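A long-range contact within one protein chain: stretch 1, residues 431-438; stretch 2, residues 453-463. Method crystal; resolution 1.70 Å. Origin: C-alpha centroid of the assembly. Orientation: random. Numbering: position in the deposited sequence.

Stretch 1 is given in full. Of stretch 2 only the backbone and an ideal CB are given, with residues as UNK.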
# COMPACT_ATOMS: atom_id res chain seq x y z
N GLN A 431 2.63 -28.20 23.12
CA GLN A 431 3.94 -28.79 23.40
C GLN A 431 4.95 -28.17 22.46
O GLN A 431 4.67 -28.04 21.26
CB GLN A 431 3.90 -30.30 23.18
CG GLN A 431 3.34 -31.10 24.35
CD GLN A 431 4.23 -31.05 25.58
OE1 GLN A 431 5.41 -31.40 25.52
NE2 GLN A 431 3.67 -30.61 26.69
N VAL A 432 6.12 -27.78 22.97
CA VAL A 432 7.16 -27.25 22.10
C VAL A 432 8.39 -28.16 22.08
O VAL A 432 8.82 -28.66 23.13
CB VAL A 432 7.56 -25.79 22.46
CG1 VAL A 432 8.05 -25.69 23.89
CG2 VAL A 432 8.63 -25.25 21.48
N TYR A 433 8.95 -28.36 20.88
CA TYR A 433 10.21 -29.06 20.72
C TYR A 433 11.21 -28.07 20.15
O TYR A 433 10.96 -27.49 19.08
CB TYR A 433 10.05 -30.26 19.78
CG TYR A 433 9.01 -31.24 20.26
CD1 TYR A 433 9.37 -32.39 20.95
CD2 TYR A 433 7.65 -31.01 20.05
CE1 TYR A 433 8.40 -33.30 21.39
CE2 TYR A 433 6.68 -31.90 20.49
CZ TYR A 433 7.06 -33.04 21.16
OH TYR A 433 6.10 -33.92 21.59
N VAL A 434 12.31 -27.87 20.86
CA VAL A 434 13.34 -26.94 20.43
C VAL A 434 14.33 -27.67 19.52
O VAL A 434 14.85 -28.73 19.88
CB VAL A 434 14.09 -26.32 21.63
CG1 VAL A 434 15.10 -25.30 21.15
CG2 VAL A 434 13.11 -25.68 22.59
N VAL A 435 14.56 -27.11 18.33
CA VAL A 435 15.50 -27.69 17.38
C VAL A 435 16.67 -26.72 17.16
O VAL A 435 16.46 -25.53 16.91
CB VAL A 435 14.82 -28.03 16.03
CG1 VAL A 435 15.80 -28.70 15.09
CG2 VAL A 435 13.60 -28.93 16.26
N GLN A 436 17.89 -27.22 17.31
CA GLN A 436 19.09 -26.42 17.07
C GLN A 436 20.03 -27.22 16.21
O GLN A 436 20.33 -28.37 16.53
CB GLN A 436 19.78 -26.06 18.38
CG GLN A 436 18.95 -25.20 19.31
CD GLN A 436 19.67 -24.87 20.61
OE1 GLN A 436 19.43 -25.49 21.65
NE2 GLN A 436 20.56 -23.89 20.55
N ASN A 437 20.47 -26.64 15.10
CA ASN A 437 21.36 -27.33 14.18
C ASN A 437 20.85 -28.73 13.82
O ASN A 437 21.59 -29.71 13.88
CB ASN A 437 22.78 -27.43 14.76
CG ASN A 437 23.82 -27.69 13.70
OD1 ASN A 437 23.69 -27.21 12.57
ND2 ASN A 437 24.84 -28.47 14.04
N SER A 438 19.56 -28.79 13.48
CA SER A 438 18.92 -30.03 13.03
C SER A 438 18.77 -31.14 14.08
O SER A 438 18.46 -32.27 13.73
CB SER A 438 19.60 -30.60 11.78
OG SER A 438 19.56 -29.67 10.70
N UNK A 453 7.28 -17.20 26.95
CA UNK A 453 7.98 -16.78 25.74
C UNK A 453 9.20 -17.64 25.40
O UNK A 453 10.27 -17.46 25.99
CB UNK A 453 8.42 -15.32 25.89
N UNK A 454 9.05 -18.57 24.46
CA UNK A 454 10.16 -19.40 24.00
C UNK A 454 11.03 -18.60 23.06
O UNK A 454 10.52 -18.04 22.08
CB UNK A 454 9.65 -20.67 23.31
N UNK A 455 12.34 -18.55 23.32
CA UNK A 455 13.22 -18.06 22.26
C UNK A 455 13.20 -19.04 21.08
O UNK A 455 13.09 -20.26 21.30
CB UNK A 455 14.65 -17.87 22.78
N UNK A 456 13.28 -18.52 19.86
CA UNK A 456 13.49 -19.33 18.68
C UNK A 456 14.98 -19.31 18.36
O UNK A 456 15.57 -18.25 18.13
CB UNK A 456 12.66 -18.83 17.50
N UNK A 457 15.62 -20.50 18.35
CA UNK A 457 17.08 -20.53 18.16
C UNK A 457 17.49 -20.00 16.79
O UNK A 457 16.84 -20.35 15.79
CB UNK A 457 17.61 -21.96 18.33
N UNK A 458 18.54 -19.18 16.74
CA UNK A 458 18.96 -18.59 15.47
C UNK A 458 19.45 -19.63 14.47
O UNK A 458 19.40 -19.40 13.26
CB UNK A 458 20.06 -17.56 15.72
N UNK A 459 19.93 -20.76 14.98
CA UNK A 459 20.41 -21.84 14.13
C UNK A 459 19.41 -22.99 14.11
O UNK A 459 19.78 -24.14 13.87
CB UNK A 459 21.78 -22.33 14.61
N UNK A 460 18.15 -22.68 14.37
CA UNK A 460 17.12 -23.72 14.35
C UNK A 460 15.71 -23.19 14.23
O UNK A 460 15.44 -22.26 13.46
CB UNK A 460 17.22 -24.57 15.62
N UNK A 461 14.80 -23.80 14.98
CA UNK A 461 13.37 -23.51 14.91
C UNK A 461 12.62 -24.22 16.02
O UNK A 461 13.20 -25.02 16.77
CB UNK A 461 12.80 -23.92 13.55
N UNK A 462 11.33 -23.92 16.14
CA UNK A 462 10.49 -24.59 17.12
C UNK A 462 9.45 -25.42 16.39
O UNK A 462 8.92 -25.00 15.35
CB UNK A 462 9.82 -23.58 18.06
N UNK A 463 9.18 -26.61 16.91
CA UNK A 463 8.02 -27.37 16.49
C UNK A 463 6.97 -27.22 17.58
O UNK A 463 7.25 -27.45 18.77
CB UNK A 463 8.37 -28.84 16.24

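Stretch 2 approaches the strand 431-436 twice, first over one face of it and then, from position 460, as its antiparallel neighbour, the two strand axes running at 164°. Position 453 lies beyond the reach of stretch 1, so stretch 1 sets no preference there; it is Gln453, extended and without contact here.

At position 454 CA-to-CB points toward stretch 1, and the ideal CB stands 5.0 Å from Val432 CG2. The gap before the methyls of Val432 and Val434 suits a medium to long apolar side chain, such as leucine, isoleucine or methionine. Met454 fills it: its CG lies 4.0 Å from Val432 CG1, and its CE reaches to 3.8 Å from Val434 CG2.

Positions 455 and 456 ask for little from stretch 1. At 455, a phi of -66° admits proline among many residues, and Pro455 is found; at 456 the CB points away, and Ile456 makes no contact.

Position 457 turns back toward the strand. Its ideal CB is 3.6 Å from Gln436 CG and 5.0 Å from Val434 CG1, so a compact apolar residue would fit, and phi/psi of -64/137 also permits proline at the start of a turn. Pro457 packs its CG 3.6 Å from Val434 CG1. Its carbonyl closes the type I turn, the amide N of position 460 donating to Pro457 O at 3.0 Å.

Position 458, a turn corner out of reach, suits small or polar residues; it is Ser458. At 459 CA-to-CB points sideways, the ideal CB being 4.5 Å from Asn437 N, and phi/psi of -106/25 suits aspartate, asparagine or serine, among others. The backbone does the bonding whatever the side chain: Asn437 N donates to Asp459 O at 2.9 Å, and a water links that same Asp459 O to Ser438 N. The carboxylate of Asp459 comes near the strand without bonding to it, OD1 lying 4.0 Å from Gln436 CB.

Position 460 is the most restrictive. An ideal CB would sit 1.8 Å from Val435 O, a clash, and phi/psi of -162/-139 is rare for other residues, so glycine alone is comfortable. Gly460 lets its CA approach Val435 O to 3.2 Å in a CA-H...O contact.

Position 461 pairs with Val435, the amide N of 461 donating to Val435 O at 3.1 Å and Val435 N to the carbonyl O of 461 at 2.9 Å. The ideal CB is 5.2 Å from Val435 CB, leaving space for a large or aromatic side chain. Tyr461, with chi1 p, lays a ring face over Val435, whose CB is 3.8 Å from the ring centroid.

At 462 the CB shares the face of Val434, 4.0 Å from Val432 CG2, favouring a branched aliphatic. Leu462 places CD2 4.0 Å from both Val432 CG2 and Val434 CG2.

Position 463 joins Tyr433 and Val435 on the other face, where beta-branched residues suit. Ile463 sets CD1 4.0 Å from Val435 CG2, while Tyr433 N to Ile463 O and Ile463 N to Tyr433 O, both 2.9 Å, secure the pair.

Stretch 2 (453-463) QMPIPSDGYLI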
# COMPACT_ATOMS: atom_id res chain seq x y z
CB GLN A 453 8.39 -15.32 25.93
CG GLN A 453 8.93 -14.61 24.72
CD GLN A 453 8.95 -13.10 24.92
OE1 GLN A 453 8.01 -12.53 25.49
NE2 GLN A 453 10.02 -12.45 24.47
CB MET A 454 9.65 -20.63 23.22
CG MET A 454 9.05 -21.78 24.01
SD MET A 454 10.20 -22.50 25.21
CE MET A 454 11.72 -22.54 24.27
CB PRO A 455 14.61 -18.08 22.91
CG PRO A 455 14.36 -18.18 24.39
CD PRO A 455 13.07 -18.92 24.54
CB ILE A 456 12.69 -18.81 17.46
CG1 ILE A 456 11.20 -18.74 17.76
CG2 ILE A 456 12.97 -19.67 16.24
CD1 ILE A 456 10.38 -17.93 16.72
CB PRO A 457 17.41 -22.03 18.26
CG PRO A 457 16.26 -22.63 19.01
CD PRO A 457 15.06 -21.84 18.58
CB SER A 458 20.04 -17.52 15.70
OG SER A 458 21.19 -18.10 16.30
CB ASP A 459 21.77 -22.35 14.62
CG ASP A 459 21.71 -22.87 16.05
OD1 ASP A 459 20.75 -22.54 16.78
OD2 ASP A 459 22.65 -23.60 16.45
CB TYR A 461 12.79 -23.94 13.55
CG TYR A 461 13.02 -25.39 13.18
CD1 TYR A 461 12.08 -26.37 13.50
CD2 TYR A 461 14.16 -25.77 12.49
CE1 TYR A 461 12.28 -27.70 13.15
CE2 TYR A 461 14.37 -27.09 12.14
CZ TYR A 461 13.43 -28.05 12.47
OH TYR A 461 13.66 -29.36 12.11
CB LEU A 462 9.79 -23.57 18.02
CG LEU A 462 10.69 -22.62 18.80
CD1 LEU A 462 9.83 -21.69 19.68
CD2 LEU A 462 11.66 -23.43 19.67
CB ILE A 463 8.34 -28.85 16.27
CG1 ILE A 463 9.34 -29.02 15.13
CG2 ILE A 463 7.05 -29.62 15.99
CD1 ILE A 463 10.03 -30.41 15.07
O HOH W 1 18.28 -26.42 12.46
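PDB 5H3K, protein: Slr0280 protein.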